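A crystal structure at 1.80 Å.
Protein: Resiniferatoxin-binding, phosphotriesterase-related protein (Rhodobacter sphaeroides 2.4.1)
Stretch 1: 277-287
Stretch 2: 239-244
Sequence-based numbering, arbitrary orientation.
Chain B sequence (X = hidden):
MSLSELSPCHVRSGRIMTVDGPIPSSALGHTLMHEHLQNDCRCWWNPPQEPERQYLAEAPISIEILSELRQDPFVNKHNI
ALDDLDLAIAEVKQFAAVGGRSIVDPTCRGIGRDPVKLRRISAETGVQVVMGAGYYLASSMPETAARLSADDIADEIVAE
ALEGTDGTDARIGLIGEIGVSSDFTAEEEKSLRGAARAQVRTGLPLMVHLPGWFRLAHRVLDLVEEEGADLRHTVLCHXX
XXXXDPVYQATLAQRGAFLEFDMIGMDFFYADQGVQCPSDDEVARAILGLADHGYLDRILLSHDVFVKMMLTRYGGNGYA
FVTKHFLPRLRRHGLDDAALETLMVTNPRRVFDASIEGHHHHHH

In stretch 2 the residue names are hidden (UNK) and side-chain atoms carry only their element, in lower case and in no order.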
# COMPACT_ATOMS: atom_id res chain seq x y z
N CYS B 277 9.68 -0.40 -18.90
CA CYS B 277 10.62 -1.11 -18.04
C CYS B 277 10.69 -0.36 -16.72
O CYS B 277 10.80 0.87 -16.71
CB CYS B 277 12.02 -1.13 -18.67
SG CYS B 277 12.08 -2.04 -20.22
N PRO B 278 10.64 -1.09 -15.60
CA PRO B 278 10.69 -0.49 -14.27
C PRO B 278 12.07 0.08 -13.97
O PRO B 278 13.04 -0.25 -14.66
CB PRO B 278 10.34 -1.66 -13.36
CG PRO B 278 11.02 -2.80 -14.05
CD PRO B 278 10.66 -2.56 -15.51
N SER B 279 12.15 0.91 -12.94
CA SER B 279 13.42 1.53 -12.53
C SER B 279 14.23 0.59 -11.66
O SER B 279 13.67 -0.31 -11.03
CB SER B 279 13.15 2.81 -11.74
OG SER B 279 12.66 2.48 -10.45
N ASP B 280 15.54 0.82 -11.58
CA ASP B 280 16.38 -0.04 -10.75
C ASP B 280 16.02 0.07 -9.28
O ASP B 280 16.21 -0.87 -8.51
CB ASP B 280 17.85 0.28 -10.98
CG ASP B 280 18.35 -0.23 -12.32
OD1 ASP B 280 17.66 -1.08 -12.92
OD2 ASP B 280 19.44 0.20 -12.76
N ASP B 281 15.50 1.23 -8.87
CA ASP B 281 15.10 1.40 -7.48
C ASP B 281 13.88 0.52 -7.18
O ASP B 281 13.82 -0.12 -6.13
CB ASP B 281 14.77 2.86 -7.16
CG ASP B 281 15.95 3.60 -6.54
OD1 ASP B 281 16.95 2.95 -6.14
OD2 ASP B 281 15.88 4.84 -6.44
N GLU B 282 12.92 0.48 -8.10
CA GLU B 282 11.73 -0.34 -7.90
C GLU B 282 12.12 -1.82 -7.82
O GLU B 282 11.59 -2.57 -7.01
CB GLU B 282 10.74 -0.15 -9.05
CG GLU B 282 10.09 1.23 -9.11
CD GLU B 282 9.24 1.41 -10.35
OE1 GLU B 282 9.80 1.31 -11.46
OE2 GLU B 282 8.02 1.65 -10.22
N VAL B 283 13.07 -2.22 -8.66
CA VAL B 283 13.53 -3.60 -8.67
C VAL B 283 14.32 -3.91 -7.39
O VAL B 283 14.15 -4.97 -6.80
CB VAL B 283 14.41 -3.87 -9.90
CG1 VAL B 283 15.11 -5.22 -9.77
CG2 VAL B 283 13.54 -3.86 -11.15
N ALA B 284 15.17 -2.97 -6.98
CA ALA B 284 15.95 -3.16 -5.77
C ALA B 284 15.01 -3.43 -4.60
O ALA B 284 15.23 -4.34 -3.81
CB ALA B 284 16.80 -1.92 -5.48
N ARG B 285 13.94 -2.64 -4.50
CA ARG B 285 12.98 -2.83 -3.41
C ARG B 285 12.31 -4.20 -3.48
O ARG B 285 12.09 -4.83 -2.45
CB ARG B 285 11.92 -1.73 -3.42
CG ARG B 285 12.36 -0.43 -2.77
CD ARG B 285 11.15 0.43 -2.39
NE ARG B 285 10.41 0.87 -3.57
CZ ARG B 285 10.83 1.82 -4.41
NH1 ARG B 285 11.99 2.43 -4.19
NH2 ARG B 285 10.10 2.15 -5.46
N ALA B 286 11.98 -4.65 -4.69
CA ALA B 286 11.34 -5.95 -4.86
C ALA B 286 12.30 -7.05 -4.41
O ALA B 286 11.89 -8.05 -3.81
CB ALA B 286 10.95 -6.16 -6.31
N ILE B 287 13.58 -6.86 -4.72
CA ILE B 287 14.62 -7.82 -4.35
C ILE B 287 14.77 -7.85 -2.83
O ILE B 287 14.90 -8.91 -2.23
CB ILE B 287 15.97 -7.44 -5.02
CG1 ILE B 287 15.87 -7.66 -6.54
CG2 ILE B 287 17.10 -8.25 -4.43
CD1 ILE B 287 17.06 -7.14 -7.33
N UNK B 239 11.88 -10.98 -14.65
CA UNK B 239 11.01 -10.78 -13.50
C UNK B 239 10.82 -9.30 -13.16
O UNK B 239 9.83 -8.94 -12.52
c UNK B 239 11.58 -11.51 -12.29
c UNK B 239 11.56 -13.03 -12.46
se UNK B 239 9.81 -13.73 -12.90
c UNK B 239 8.89 -13.18 -11.28
N UNK B 240 11.75 -8.46 -13.61
CA UNK B 240 11.70 -7.02 -13.33
C UNK B 240 10.34 -6.34 -13.41
O UNK B 240 9.95 -5.64 -12.48
o UNK B 240 14.96 -5.92 -13.65
c UNK B 240 14.11 -6.70 -14.08
n UNK B 240 14.39 -7.96 -14.40
c UNK B 240 12.67 -6.27 -14.26
N UNK B 241 9.59 -6.53 -14.51
CA UNK B 241 8.27 -5.91 -14.66
C UNK B 241 7.20 -6.28 -13.65
O UNK B 241 6.21 -5.56 -13.51
c UNK B 241 7.86 -6.31 -16.08
c UNK B 241 9.19 -6.48 -16.79
c UNK B 241 9.98 -7.23 -15.75
N UNK B 242 7.37 -7.40 -12.94
CA UNK B 242 6.37 -7.81 -11.96
C UNK B 242 6.80 -7.49 -10.53
O UNK B 242 6.31 -8.08 -9.57
c UNK B 242 6.05 -9.31 -12.10
o UNK B 242 7.21 -10.12 -11.98
N UNK B 243 7.72 -6.53 -10.40
CA UNK B 243 8.24 -6.11 -9.11
C UNK B 243 7.14 -5.64 -8.15
O UNK B 243 7.31 -5.71 -6.93
n UNK B 243 8.03 -2.78 -8.83
n UNK B 243 7.71 -1.96 -10.79
c UNK B 243 7.52 -1.76 -9.50
c UNK B 243 8.58 -3.67 -9.73
c UNK B 243 9.23 -4.95 -9.29
c UNK B 243 8.37 -3.15 -10.96
N UNK B 244 6.03 -5.16 -8.70
CA UNK B 244 4.92 -4.66 -7.89
C UNK B 244 3.90 -5.73 -7.51
O UNK B 244 2.82 -5.42 -7.01
c UNK B 244 2.26 -4.33 -11.73
se UNK B 244 4.15 -4.78 -11.30
c UNK B 244 4.56 -3.30 -10.08
c UNK B 244 4.19 -3.52 -8.62
O HOH W 1 8.94 -2.45 -6.22

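Position 239 carries four side-chain atoms in an unbranched chain: two carbons, a selenium and a terminal carbon. None of them comes near stretch 1. Selenium in such a chain marks selenomethionine, the labelled form of Met239. Its backbone O accepts a hydrogen bond from the backbone N of position 242 at 2.9 Å, which helps to close a tight turn.

Position 240 has two side-chain carbons, the second carrying one oxygen and one nitrogen. Its backbone O lies 3.4 Å from Pro278 CG, and its side-chain CB is 3.8 Å from the same Pro278 CG. The side chain runs sideways and lies beside Val283. This is the short amide of Asn240. The amide is probably turned over in the model, so its O and N are not assigned roles here.

Position 241 has three side-chain carbons that close a ring onto the backbone N. This ring lies near the ring of Pro278. That is Pro241. Its ring has C-gamma exo pucker, while that of Pro278 is endo. The two rings meet loosely, with Pro278 CD 4.4 Å from Pro241 CG.

Position 242 has one carbon followed by one oxygen and points away from stretch 1. It is Ser242. Its OG is hydrogen-bonded elsewhere in the structure.

Position 243 has one carbon and then a five-membered ring of three carbons and two nitrogens. The ring lies against the start of the helix in stretch 1. This is His243. Glu282 CB sits over one ring face, 3.8 Å from the His243 ring centroid and 18° off the normal, a CH-pi contact. Pro278 CB approaches His243 CD2 to 3.4 Å, and Ala286 CB packs 3.6 Å from His243 CB.

Position 244 again has two carbons, a selenium and a carbon, unbranched. The chain makes no contact with stretch 1, and its end leads away. It is Met244, also selenomethionine.

The contact centres on His243, which fits against Pro278, Glu282 and Ala286. Glu282 and Ala286 are one helical turn apart, so both can face the same imidazole-bearing residue. No direct hydrogen bond crosses between the stretches. A water bridges them instead: it lies 2.8 Å from His243 ND1 and donates to Glu282 O, also at 2.8 Å. Glu282 OE1 accepts from Ser279 N at 2.8 Å, and Glu282 OE2 lies 3.5 Å from His243 CE1. In return, Glu282 N donates to Ser279 OG at 3.1 Å and caps the helix. This reciprocal pairing ties the Glu282 side chain to the helix start while its CB rests on the imidazole.

Stretch 2 239-244: MNPSHM
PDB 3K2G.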